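Long-range contacts in ribosomal RNA processing protein 6 (Trypanosoma brucei brucei, PDB 4NLC), which probably trims single-stranded RNA from its 3' end as a nuclear exosome exoribonuclease, this chain being its catalytic core with the exonuclease and HRDC domains: residues S104-T109 with E263-P268; A130-M135 with K160-Y165; H191-K196 with L227-R232. The protein carries 1 engineered substitution. One frame throughout, in Å; residues are numbered along the deposited sequence.

Interaction 1 (S104-T109 with E263-P268)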
loop_
_atom_site.group_PDB
_atom_site.type_symbol
_atom_site.label_atom_id
_atom_site.label_comp_id
_atom_site.label_asym_id
_atom_site.label_seq_id
_atom_site.Cartn_x
_atom_site.Cartn_y
_atom_site.Cartn_z
ATOM N N SER A 104 -3.220 11.340 -4.455
ATOM C CA SER A 104 -1.862 10.940 -4.776
ATOM C C SER A 104 -1.911 10.032 -5.999
ATOM O O SER A 104 -2.769 9.127 -6.078
ATOM C CB SER A 104 -1.216 10.210 -3.603
ATOM O OG SER A 104 0.077 9.763 -3.963
ATOM N N TYR A 105 -0.981 10.269 -6.953
ATOM C CA TYR A 105 -0.914 9.448 -8.165
ATOM C C TYR A 105 -0.532 8.005 -7.866
ATOM O O TYR A 105 -1.289 7.099 -8.192
ATOM C CB TYR A 105 0.014 10.053 -9.218
ATOM C CG TYR A 105 -0.093 9.296 -10.515
ATOM C CD1 TYR A 105 -1.203 9.451 -11.346
ATOM C CD2 TYR A 105 0.872 8.361 -10.880
ATOM C CE1 TYR A 105 -1.346 8.696 -12.510
ATOM C CE2 TYR A 105 0.744 7.610 -12.048
ATOM C CZ TYR A 105 -0.362 7.785 -12.861
ATOM O OH TYR A 105 -0.469 7.055 -14.019
ATOM N N GLN A 106 0.626 7.791 -7.240
ATOM C CA GLN A 106 1.088 6.450 -6.900
ATOM C C GLN A 106 0.534 6.011 -5.565
ATOM O O GLN A 106 0.495 4.816 -5.281
ATOM C CB GLN A 106 2.629 6.389 -6.859
ATOM C CG GLN A 106 3.316 6.650 -8.211
ATOM C CD GLN A 106 4.819 6.624 -8.077
ATOM O OE1 GLN A 106 5.422 5.639 -7.639
ATOM N NE2 GLN A 106 5.448 7.742 -8.369
ATOM N N GLY A 107 0.127 6.974 -4.745
ATOM C CA GLY A 107 -0.345 6.680 -3.401
ATOM C C GLY A 107 0.826 6.724 -2.441
ATOM O O GLY A 107 1.985 6.825 -2.865
ATOM N N PHE A 108 0.537 6.701 -1.139
ATOM C CA PHE A 108 1.598 6.720 -0.139
ATOM C C PHE A 108 1.169 6.092 1.171
ATOM O O PHE A 108 0.020 6.223 1.580
ATOM C CB PHE A 108 2.197 8.145 0.075
ATOM C CG PHE A 108 1.218 9.240 0.439
ATOM C CD1 PHE A 108 0.781 9.397 1.748
ATOM C CD2 PHE A 108 0.762 10.139 -0.524
ATOM C CE1 PHE A 108 -0.123 10.416 2.084
ATOM C CE2 PHE A 108 -0.159 11.138 -0.197
ATOM C CZ PHE A 108 -0.581 11.284 1.109
ATOM N N THR A 109 2.127 5.491 1.872
ATOM C CA THR A 109 1.874 4.922 3.189
ATOM C C THR A 109 1.703 6.046 4.214
ATOM O O THR A 109 2.530 6.959 4.289
ATOM C CB THR A 109 2.982 3.956 3.569
ATOM O OG1 THR A 109 3.169 3.058 2.474
ATOM C CG2 THR A 109 2.647 3.170 4.841
ATOM N N GLU A 263 8.424 -9.957 -4.473
ATOM C CA GLU A 263 7.667 -9.111 -5.381
ATOM C C GLU A 263 8.191 -7.685 -5.315
ATOM O O GLU A 263 8.729 -7.252 -4.290
ATOM C CB GLU A 263 6.174 -9.167 -5.092
ATOM C CG GLU A 263 5.629 -10.554 -5.414
ATOM C CD GLU A 263 4.129 -10.721 -5.424
ATOM O OE1 GLU A 263 3.414 -9.770 -5.039
ATOM O OE2 GLU A 263 3.669 -11.833 -5.766
ATOM N N ARG A 264 8.081 -6.984 -6.438
ATOM C CA ARG A 264 8.591 -5.634 -6.571
ATOM C C ARG A 264 7.479 -4.657 -6.804
ATOM O O ARG A 264 6.521 -4.950 -7.534
ATOM C CB ARG A 264 9.521 -5.528 -7.782
ATOM C CG ARG A 264 10.776 -6.352 -7.722
ATOM C CD ARG A 264 11.548 -6.201 -9.018
ATOM N NE ARG A 264 10.929 -6.954 -10.104
ATOM C CZ ARG A 264 10.206 -6.412 -11.074
ATOM N NH1 ARG A 264 10.013 -5.096 -11.115
ATOM N NH2 ARG A 264 9.677 -7.176 -12.019
ATOM N N TYR A 265 7.649 -3.461 -6.233
ATOM C CA TYR A 265 6.770 -2.354 -6.500
ATOM C C TYR A 265 7.077 -1.905 -7.962
ATOM O O TYR A 265 8.242 -1.823 -8.365
ATOM C CB TYR A 265 7.063 -1.171 -5.537
ATOM C CG TYR A 265 6.293 0.075 -5.942
ATOM C CD1 TYR A 265 4.911 0.151 -5.763
ATOM C CD2 TYR A 265 6.907 1.090 -6.670
ATOM C CE1 TYR A 265 4.170 1.226 -6.261
ATOM C CE2 TYR A 265 6.180 2.181 -7.150
ATOM C CZ TYR A 265 4.813 2.250 -6.932
ATOM O OH TYR A 265 4.082 3.325 -7.375
ATOM N N GLU A 266 6.049 -1.550 -8.710
ATOM C CA GLU A 266 6.235 -0.953 -10.040
ATOM C C GLU A 266 5.247 0.177 -10.193
ATOM O O GLU A 266 4.099 0.038 -9.772
ATOM C CB GLU A 266 6.185 -1.967 -11.200
ATOM C CG GLU A 266 6.639 -1.416 -12.556
ATOM C CD GLU A 266 7.991 -0.722 -12.622
ATOM O OE1 GLU A 266 9.000 -1.411 -12.880
ATOM O OE2 GLU A 266 8.044 0.510 -12.420
ATOM N N LYS A 267 5.725 1.326 -10.707
ATOM C CA LYS A 267 4.938 2.548 -10.910
ATOM C C LYS A 267 3.668 2.273 -11.722
ATOM O O LYS A 267 3.735 1.476 -12.666
ATOM C CB LYS A 267 5.763 3.593 -11.693
ATOM C CG LYS A 267 6.902 4.259 -10.940
ATOM C CD LYS A 267 7.115 5.622 -11.576
ATOM C CE LYS A 267 8.422 6.252 -11.219
ATOM N NZ LYS A 267 8.569 7.546 -11.909
ATOM N N PRO A 268 2.525 2.949 -11.424
ATOM C CA PRO A 268 1.329 2.775 -12.268
ATOM C C PRO A 268 1.692 2.973 -13.745
ATOM O O PRO A 268 2.407 3.901 -14.123
ATOM C CB PRO A 268 0.368 3.837 -11.737
ATOM C CG PRO A 268 0.773 4.019 -10.314
ATOM C CD PRO A 268 2.272 3.942 -10.363
HETATM O O HOH W 1 1.016 2.885 -7.095
#
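Gln106 and Tyr265 meet through their polar ends, Tyr265 OH donating to Gln106 OE1 at 2.7 Å. The phenol reaches the amide oxygen in the carbonyl plane, on a lone pair, with a C=O...O angle of 119°. Although the two side chains cross at about a right angle, their flat ends are nearly coplanar, 18° apart. Gln106 gets there with CD anti to CA (chi2 178°), an extended chain whose CG packs against Pro268 CD at 3.6 Å. Pro268 CB also rests obliquely on Tyr105, 3.8 Å from CE2, the two side chains passing in opposite senses. A water donates to Gln106 O at 2.7 Å and, in the plane of the Tyr265 ring, to its OH at 3.1 Å. Beyond the pair, Lys267 NZ bonds to backbone oxygens of Asp14 and Ser16, and Tyr105 OH to Asp303. The contact thus joins a turn of the exonuclease domain, where Ser104 OG accepts from Gly107 N in an ST motif, to the loop between helices 249-261 and 275-280. The phenol oxygen both donates and accepts, which probably fixes its hydroxyl, while OE1 accepting from Tyr265 and NE2 bonded to Asn15 tell the two ends of the amide apart.

Interaction 2 (A130-M135 with K160-Y165); sequences ANMYLM and KDFGLY
Met132 runs alongside Phe162 in the same direction, in a Met-aromatic contact within the RNase H-like exonuclease domain. The methionine is applied to the ring through its inner carbons: CB comes within 3.4 Å of Phe162 CD1, and CG sits over the face, 3.9 Å from the ring centroid and 27° off the normal, as a CH-pi donor displaced toward the rim. A bend at chi2 (-61°) carries the sulfur higher above the ring, SD being 5.1 Å from the same centroid. Phe162 is sandwiched, for Asp161 CB lies over the centre of its opposite face. After Phe162 the chain turns through Gly163 at positive phi (58°), which brings Leu164 round to the same 3-10 segment. Its two methyls pack against that segment, CD2 near the carbonyl carbon of Met135 and CD1 4.1 Å from Met135 CB. Met112 of strand 108-115 touches both methionines, and Thr109 of that strand touches Phe162, so the contact joins the end region of helix 152-162 to the central sheet and to the connection following strand 120-123. Met132 O, while accepting from Met135 N, has Leu164 CD1 against it at 3.6 Å.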
loop_
_atom_site.group_PDB
_atom_site.type_symbol
_atom_site.label_atom_id
_atom_site.label_comp_id
_atom_site.label_asym_id
_atom_site.label_seq_id
_atom_site.Cartn_x
_atom_site.Cartn_y
_atom_site.Cartn_z
ATOM N N ALA A 130 11.024 10.443 5.725
ATOM C CA ALA A 130 12.426 10.566 5.321
ATOM C C ALA A 130 13.383 9.700 6.150
ATOM O O ALA A 130 14.510 9.471 5.723
ATOM C CB ALA A 130 12.859 12.025 5.412
ATOM N N ASN A 131 12.932 9.217 7.327
ATOM C CA ASN A 131 13.758 8.455 8.268
ATOM C C ASN A 131 13.409 6.982 8.385
ATOM O O ASN A 131 14.030 6.273 9.183
ATOM C CB ASN A 131 13.646 9.121 9.660
ATOM C CG ASN A 131 13.687 10.630 9.583
ATOM O OD1 ASN A 131 12.670 11.323 9.698
ATOM N ND2 ASN A 131 14.840 11.159 9.267
ATOM N N MET A 132 12.405 6.519 7.636
ATOM C CA MET A 132 11.934 5.132 7.737
ATOM C C MET A 132 13.007 4.085 7.365
ATOM O O MET A 132 12.939 2.954 7.844
ATOM C CB MET A 132 10.643 4.928 6.942
ATOM C CG MET A 132 9.427 5.589 7.572
ATOM S SD MET A 132 9.033 4.958 9.215
ATOM C CE MET A 132 8.278 3.390 8.775
ATOM N N TYR A 133 14.043 4.502 6.602
ATOM C CA TYR A 133 15.171 3.650 6.206
ATOM C C TYR A 133 15.887 3.060 7.438
ATOM O O TYR A 133 16.508 1.996 7.342
ATOM C CB TYR A 133 16.150 4.423 5.308
ATOM C CG TYR A 133 16.918 5.526 6.015
ATOM C CD1 TYR A 133 18.122 5.262 6.651
ATOM C CD2 TYR A 133 16.477 6.843 5.980
ATOM C CE1 TYR A 133 18.858 6.277 7.262
ATOM C CE2 TYR A 133 17.208 7.870 6.581
ATOM C CZ TYR A 133 18.384 7.574 7.249
ATOM O OH TYR A 133 19.113 8.561 7.868
ATOM N N LEU A 134 15.766 3.751 8.595
ATOM C CA LEU A 134 16.340 3.322 9.888
ATOM C C LEU A 134 15.768 2.007 10.404
ATOM O O LEU A 134 16.329 1.414 11.310
ATOM C CB LEU A 134 16.236 4.424 10.970
ATOM C CG LEU A 134 17.066 5.698 10.695
ATOM C CD1 LEU A 134 16.696 6.798 11.660
ATOM C CD2 LEU A 134 18.562 5.431 10.727
ATOM N N MET A 135 14.671 1.551 9.812
ATOM C CA MET A 135 14.012 0.297 10.155
ATOM C C MET A 135 14.637 -0.881 9.394
ATOM O O MET A 135 14.340 -2.017 9.735
ATOM C CB MET A 135 12.499 0.375 9.844
ATOM C CG MET A 135 11.801 1.535 10.538
ATOM S SD MET A 135 10.114 1.128 10.970
ATOM C CE MET A 135 10.440 -0.138 12.305
ATOM N N LYS A 160 8.142 1.380 -2.448
ATOM C CA LYS A 160 7.788 2.668 -3.038
ATOM C C LYS A 160 8.132 3.839 -2.129
ATOM O O LYS A 160 8.775 4.798 -2.565
ATOM C CB LYS A 160 6.271 2.669 -3.356
ATOM C CG LYS A 160 5.634 4.044 -3.651
ATOM C CD LYS A 160 4.095 3.941 -3.866
ATOM C CE LYS A 160 3.251 3.636 -2.608
ATOM N NZ LYS A 160 1.830 3.320 -2.955
ATOM N N ASP A 161 7.702 3.758 -0.863
ATOM C CA ASP A 161 7.816 4.869 0.069
ATOM C C ASP A 161 9.090 4.941 0.851
ATOM O O ASP A 161 9.491 6.044 1.205
ATOM C CB ASP A 161 6.617 4.867 1.025
ATOM C CG ASP A 161 5.305 5.199 0.322
ATOM O OD1 ASP A 161 5.225 6.275 -0.296
ATOM O OD2 ASP A 161 4.343 4.379 0.416
ATOM N N PHE A 162 9.678 3.799 1.220
ATOM C CA PHE A 162 10.812 3.826 2.149
ATOM C C PHE A 162 12.056 2.998 1.797
ATOM O O PHE A 162 12.959 2.910 2.632
ATOM C CB PHE A 162 10.312 3.362 3.542
ATOM C CG PHE A 162 8.918 3.788 3.954
ATOM C CD1 PHE A 162 8.616 5.135 4.168
ATOM C CD2 PHE A 162 7.936 2.839 4.230
ATOM C CE1 PHE A 162 7.336 5.527 4.587
ATOM C CE2 PHE A 162 6.658 3.231 4.648
ATOM C CZ PHE A 162 6.368 4.570 4.832
ATOM N N GLY A 163 12.063 2.329 0.648
ATOM C CA GLY A 163 13.151 1.418 0.292
ATOM C C GLY A 163 13.330 0.318 1.335
ATOM O O GLY A 163 14.463 -0.093 1.612
ATOM N N LEU A 164 12.195 -0.174 1.924
ATOM C CA LEU A 164 12.168 -1.251 2.921
ATOM C C LEU A 164 11.771 -2.603 2.313
ATOM O O LEU A 164 10.833 -2.691 1.515
ATOM C CB LEU A 164 11.298 -0.893 4.157
ATOM C CG LEU A 164 11.833 0.240 5.042
ATOM C CD1 LEU A 164 10.834 0.638 6.129
ATOM C CD2 LEU A 164 13.139 -0.142 5.678
ATOM N N TYR A 165 12.511 -3.659 2.710
ATOM C CA TYR A 165 12.405 -5.034 2.233
ATOM C C TYR A 165 12.414 -6.036 3.397
ATOM O O TYR A 165 13.192 -5.890 4.354
ATOM C CB TYR A 165 13.556 -5.334 1.262
ATOM C CG TYR A 165 13.593 -4.397 0.073
ATOM C CD1 TYR A 165 14.284 -3.183 0.134
ATOM C CD2 TYR A 165 12.938 -4.717 -1.111
ATOM C CE1 TYR A 165 14.311 -2.312 -0.951
ATOM C CE2 TYR A 165 12.994 -3.875 -2.217
ATOM C CZ TYR A 165 13.645 -2.654 -2.118
ATOM O OH TYR A 165 13.676 -1.820 -3.202
#

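Interaction 3 (H191-K196 with L227-R232)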
loop_
_atom_site.group_PDB
_atom_site.type_symbol
_atom_site.label_atom_id
_atom_site.label_comp_id
_atom_site.label_asym_id
_atom_site.label_seq_id
_atom_site.Cartn_x
_atom_site.Cartn_y
_atom_site.Cartn_z
ATOM N N HIS A 191 -12.042 -15.664 14.695
ATOM C CA HIS A 191 -11.945 -17.126 14.814
ATOM C C HIS A 191 -11.069 -17.567 15.986
ATOM O O HIS A 191 -11.455 -18.440 16.763
ATOM C CB HIS A 191 -11.444 -17.751 13.496
ATOM C CG HIS A 191 -11.458 -19.241 13.492
ATOM N ND1 HIS A 191 -12.634 -19.943 13.458
ATOM C CD2 HIS A 191 -10.428 -20.116 13.524
ATOM C CE1 HIS A 191 -12.295 -21.225 13.464
ATOM N NE2 HIS A 191 -10.978 -21.379 13.492
ATOM N N PHE A 192 -9.901 -16.953 16.119
ATOM C CA PHE A 192 -8.948 -17.326 17.155
ATOM C C PHE A 192 -9.097 -16.559 18.475
ATOM O O PHE A 192 -8.891 -17.142 19.535
ATOM C CB PHE A 192 -7.522 -17.209 16.615
ATOM C CG PHE A 192 -7.217 -18.201 15.515
ATOM C CD1 PHE A 192 -7.177 -19.572 15.778
ATOM C CD2 PHE A 192 -6.910 -17.765 14.229
ATOM C CE1 PHE A 192 -6.859 -20.483 14.773
ATOM C CE2 PHE A 192 -6.601 -18.682 13.220
ATOM C CZ PHE A 192 -6.578 -20.033 13.500
ATOM N N CYS A 193 -9.423 -15.273 18.416
ATOM C CA CYS A 193 -9.498 -14.449 19.619
ATOM C C CYS A 193 -10.910 -14.162 20.083
ATOM O O CYS A 193 -11.069 -13.688 21.205
ATOM C CB CYS A 193 -8.714 -13.152 19.426
ATOM S SG CYS A 193 -7.104 -13.360 18.641
ATOM N N GLN A 194 -11.926 -14.390 19.221
ATOM C CA GLN A 194 -13.337 -14.100 19.501
ATOM C C GLN A 194 -13.565 -12.589 19.747
ATOM O O GLN A 194 -14.378 -12.201 20.597
ATOM C CB GLN A 194 -13.895 -14.982 20.641
ATOM C CG GLN A 194 -14.307 -16.379 20.211
ATOM C CD GLN A 194 -15.235 -17.013 21.223
ATOM O OE1 GLN A 194 -16.005 -16.338 21.922
ATOM N NE2 GLN A 194 -15.202 -18.333 21.313
ATOM N N VAL A 195 -12.821 -11.754 18.993
ATOM C CA VAL A 195 -12.882 -10.289 19.000
ATOM C C VAL A 195 -13.393 -9.837 17.605
ATOM O O VAL A 195 -12.836 -10.245 16.574
ATOM C CB VAL A 195 -11.500 -9.623 19.342
ATOM C CG1 VAL A 195 -11.524 -8.104 19.135
ATOM C CG2 VAL A 195 -11.041 -9.959 20.758
ATOM N N LYS A 196 -14.425 -8.968 17.587
ATOM C CA LYS A 196 -14.930 -8.415 16.336
ATOM C C LYS A 196 -14.229 -7.102 16.051
ATOM O O LYS A 196 -14.329 -6.160 16.836
ATOM C CB LYS A 196 -16.460 -8.261 16.337
ATOM C CG LYS A 196 -17.154 -9.531 15.890
ATOM C CD LYS A 196 -17.927 -9.356 14.584
ATOM C CE LYS A 196 -18.271 -10.701 13.988
ATOM N NZ LYS A 196 -19.042 -10.589 12.725
ATOM N N LEU A 227 0.285 -11.760 16.553
ATOM C CA LEU A 227 1.278 -12.762 16.978
ATOM C C LEU A 227 0.638 -13.995 17.602
ATOM O O LEU A 227 1.167 -15.077 17.422
ATOM C CB LEU A 227 2.363 -12.180 17.876
ATOM C CG LEU A 227 3.275 -11.142 17.233
ATOM C CD1 LEU A 227 4.172 -10.519 18.278
ATOM C CD2 LEU A 227 4.058 -11.725 16.074
ATOM N N TYR A 228 -0.516 -13.850 18.279
ATOM C CA TYR A 228 -1.259 -15.009 18.824
ATOM C C TYR A 228 -1.807 -15.817 17.668
ATOM O O TYR A 228 -1.727 -17.036 17.701
ATOM C CB TYR A 228 -2.404 -14.588 19.752
ATOM C CG TYR A 228 -3.279 -15.743 20.223
ATOM C CD1 TYR A 228 -2.823 -16.645 21.184
ATOM C CD2 TYR A 228 -4.571 -15.912 19.732
ATOM C CE1 TYR A 228 -3.629 -17.689 21.643
ATOM C CE2 TYR A 228 -5.384 -16.964 20.174
ATOM C CZ TYR A 228 -4.909 -17.843 21.136
ATOM O OH TYR A 228 -5.706 -18.860 21.595
ATOM N N VAL A 229 -2.378 -15.134 16.656
ATOM C CA VAL A 229 -2.937 -15.734 15.430
ATOM C C VAL A 229 -1.823 -16.530 14.750
ATOM O O VAL A 229 -2.021 -17.688 14.377
ATOM C CB VAL A 229 -3.571 -14.639 14.508
ATOM C CG1 VAL A 229 -3.742 -15.122 13.067
ATOM C CG2 VAL A 229 -4.908 -14.165 15.078
ATOM N N TYR A 230 -0.632 -15.919 14.662
ATOM C CA TYR A 230 0.574 -16.527 14.101
ATOM C C TYR A 230 0.893 -17.877 14.818
ATOM O O TYR A 230 1.070 -18.890 14.151
ATOM C CB TYR A 230 1.754 -15.526 14.212
ATOM C CG TYR A 230 3.118 -16.114 13.924
ATOM C CD1 TYR A 230 3.433 -16.609 12.657
ATOM C CD2 TYR A 230 4.125 -16.093 14.885
ATOM C CE1 TYR A 230 4.710 -17.091 12.362
ATOM C CE2 TYR A 230 5.410 -16.568 14.601
ATOM C CZ TYR A 230 5.694 -17.072 13.337
ATOM O OH TYR A 230 6.929 -17.598 13.054
ATOM N N ASP A 231 0.919 -17.877 16.166
ATOM C CA ASP A 231 1.166 -19.065 16.999
ATOM C C ASP A 231 0.116 -20.170 16.712
ATOM O O ASP A 231 0.479 -21.315 16.464
ATOM C CB ASP A 231 1.121 -18.692 18.492
ATOM C CG ASP A 231 2.240 -17.830 19.029
ATOM O OD1 ASP A 231 3.260 -17.675 18.333
ATOM O OD2 ASP A 231 2.116 -17.349 20.167
ATOM N N ARG A 232 -1.166 -19.797 16.668
ATOM C CA ARG A 232 -2.271 -20.722 16.382
ATOM C C ARG A 232 -2.223 -21.332 14.964
ATOM O O ARG A 232 -2.461 -22.538 14.806
ATOM C CB ARG A 232 -3.616 -20.041 16.658
ATOM C CG ARG A 232 -3.891 -19.775 18.162
ATOM C CD ARG A 232 -4.235 -21.009 18.994
ATOM N NE ARG A 232 -5.408 -21.734 18.484
ATOM C CZ ARG A 232 -6.675 -21.430 18.756
ATOM N NH1 ARG A 232 -6.966 -20.411 19.562
ATOM N NH2 ARG A 232 -7.659 -22.142 18.227
#
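Phe192 and Val229 mark the nearest approach of the two backbones, their CA atoms 6.5 Å apart, where helix 185-193 meets helix 226-238 before the chain departs from helical angles at Gln194 with positive phi (62°). Phe192 contributes the largest share of the buried surface. Arg232 CB lies over one face of its ring as a CH-pi donor, 4.0 Å from the centroid and displaced toward the rim, while His191 CD2 covers the centre of the opposite face. Arg232 then curls back, bent at chi2 (-73°) and again at chi3, and its guanidinium does not stack flat on the ring. The two planes stand 80° apart: Phe192 CD1 is set over the centre of the guanidinium, 3.5 Å from CZ, and NH2 lies at the ring's edge, in its plane. Helices of this kind flank the central mixed sheet of the RNase H-like exonuclease fold; on the same helix as Arg232, Leu227 and Tyr230 touch strands 92-100 and 145-148, whereas Tyr228 and Arg232 point toward helix 185-193. Tyr228 OH holds the guanidinium through a 2.9 Å hydrogen bond from Arg232 NH1, close to the guanidinium plane, and Arg232 CG covers part of one tyrosine face. That ring turns its edge to the other helix, CE2 standing 3.6 Å from Phe192 O. Cys193 completes the join: its SG approaches Tyr228 obliquely, 3.8 Å from CD2, and packs on Val229 CG2 at 4.3 Å, with Tyr63 from a loop against the same cysteine.

How the interactions relate
Interactions 1 and 2 form one continuous region, their centres 14 Å apart and interaction 2 nested along the chain within the loop closed by interaction 1. Two probable hydrogen bonds join them: Thr109 OG1 to Asp161 OD2 at 2.7 Å, and Gln106 O to Lys160 NZ at 3.1 Å. The aliphatic part of Lys160 also packs on Tyr265, CD lying 3.6 Å from OH. A bound PEG lies about 3 Å from the Pro268 side chain and about 6 Å from that of Phe162. Interaction 3 stands apart in the exonuclease domain, its nearest atoms about 14 Å from interaction 2 and about 19 Å from interaction 1. The engineered Ser321 belongs to none of the three.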